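Local coordinates for aspartokinase (Synechocystis, PDB 3L76), which probably catalyses the ATP-dependent phosphorylation of the beta-carboxyl group of aspartate, and carries ACT domains that bind lysine and threonine, at residues E327-T330 against S331-P335. Sequence-based numbering, arbitrary orientation.
Sequences EAVT and SAIAP
I333 lies alongside V329 one helical turn earlier, both side chains pointing the same way, with I333 CD1 4.1 Å from V329 CG1. V329 presents that methyl because CG1 is anti to the backbone N (chi1 -176°). The carbonyl oxygen of V329 accepts two bonds. I333 N approaches at 3.1 Å, tilted slightly from the carbonyl plane, whereas A332 N, also 3.1 Å from V329 O, sits well above the plane. A332 N bonds A328 O only weakly, with an N-H...O angle of 122°, so the bonding here is shared between an i-to-i+3 and an i-to-i+4 pair. On both sides the regular pattern holds: S331 N meets E327 O at 2.7 Å, and A334 N reaches T330 O at 3.1 Å, each nearly in line with the carbonyl. S331 OG, folded back beside its own backbone N (chi1 -77°), adds a weak hydrogen bond of 3.2 Å to E327 O. T330 likewise turns its hydroxyl to the backbone, where OG1 bonds A326 O. Its buried side chain packs on V273 and L275 of strand 271-279 and I349 of strand 348-361. T330 also touches I292 of helix 284-294, the helix on which I333 packs through K287, L288 and D291. The arrangement belongs to helix 323-333, an amphipathic helix lying beside its partner helix against the antiparallel strands, as in the alpha/beta sandwich of an ACT domain.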
loop_
_atom_site.group_PDB
_atom_site.type_symbol
_atom_site.label_atom_id
_atom_site.label_comp_id
_atom_site.label_asym_id
_atom_site.label_seq_id
_atom_site.Cartn_x
_atom_site.Cartn_y
_atom_site.Cartn_z
ATOM N N GLU A 327 55.600 -33.113 -3.331
ATOM C CA GLU A 327 56.842 -32.421 -3.642
ATOM C C GLU A 327 57.689 -33.222 -4.629
ATOM O O GLU A 327 58.203 -32.682 -5.615
ATOM C CB GLU A 327 57.637 -32.157 -2.360
ATOM C CG GLU A 327 59.033 -31.561 -2.603
ATOM C CD GLU A 327 59.846 -31.392 -1.321
ATOM O OE1 GLU A 327 60.851 -30.641 -1.351
ATOM O OE2 GLU A 327 59.482 -32.004 -0.286
ATOM N N ALA A 328 57.826 -34.516 -4.358
ATOM C CA ALA A 328 58.638 -35.376 -5.201
ATOM C C ALA A 328 58.130 -35.389 -6.642
ATOM O O ALA A 328 58.906 -35.199 -7.576
ATOM C CB ALA A 328 58.694 -36.790 -4.624
ATOM N N VAL A 329 56.830 -35.601 -6.817
ATOM C CA VAL A 329 56.226 -35.637 -8.148
ATOM C C VAL A 329 56.417 -34.316 -8.874
ATOM O O VAL A 329 56.766 -34.287 -10.055
ATOM C CB VAL A 329 54.718 -35.909 -8.085
ATOM C CG1 VAL A 329 54.167 -36.034 -9.495
ATOM C CG2 VAL A 329 54.439 -37.165 -7.273
ATOM N N THR A 330 56.168 -33.222 -8.161
ATOM C CA THR A 330 56.368 -31.891 -8.712
ATOM C C THR A 330 57.834 -31.690 -9.104
ATOM O O THR A 330 58.126 -31.200 -10.195
ATOM C CB THR A 330 55.888 -30.786 -7.728
ATOM O OG1 THR A 330 54.498 -30.989 -7.406
ATOM C CG2 THR A 330 56.063 -29.393 -8.340
ATOM N N SER A 331 58.752 -32.093 -8.226
ATOM C CA SER A 331 60.181 -31.982 -8.513
ATOM C C SER A 331 60.580 -32.713 -9.787
ATOM O O SER A 331 61.585 -32.366 -10.416
ATOM C CB SER A 331 61.032 -32.479 -7.341
ATOM O OG SER A 331 61.085 -31.514 -6.300
ATOM N N ALA A 332 59.781 -33.703 -10.175
ATOM C CA ALA A 332 60.121 -34.526 -11.330
ATOM C C ALA A 332 59.539 -34.005 -12.649
ATOM O O ALA A 332 60.141 -34.157 -13.707
ATOM C CB ALA A 332 59.709 -35.970 -11.085
ATOM N N ILE A 333 58.364 -33.399 -12.584
ATOM C CA ILE A 333 57.774 -32.770 -13.760
ATOM C C ILE A 333 58.538 -31.500 -14.148
ATOM O O ILE A 333 58.737 -31.213 -15.330
ATOM C CB ILE A 333 56.321 -32.370 -13.504
ATOM C CG1 ILE A 333 55.557 -33.516 -12.843
ATOM C CG2 ILE A 333 55.661 -31.942 -14.801
ATOM C CD1 ILE A 333 54.219 -33.096 -12.293
ATOM N N ALA A 334 58.964 -30.748 -13.139
ATOM C CA ALA A 334 59.585 -29.439 -13.339
ATOM C C ALA A 334 60.608 -29.336 -14.486
ATOM O O ALA A 334 60.480 -28.467 -15.345
ATOM C CB ALA A 334 60.191 -28.914 -12.017
ATOM N N PRO A 335 61.640 -30.197 -14.491
ATOM C CA PRO A 335 62.654 -30.078 -15.551
ATOM C C PRO A 335 62.055 -30.064 -16.961
ATOM O O PRO A 335 62.578 -29.392 -17.847
ATOM C CB PRO A 335 63.528 -31.318 -15.340
ATOM C CG PRO A 335 63.395 -31.607 -13.886
ATOM C CD PRO A 335 61.968 -31.266 -13.532
#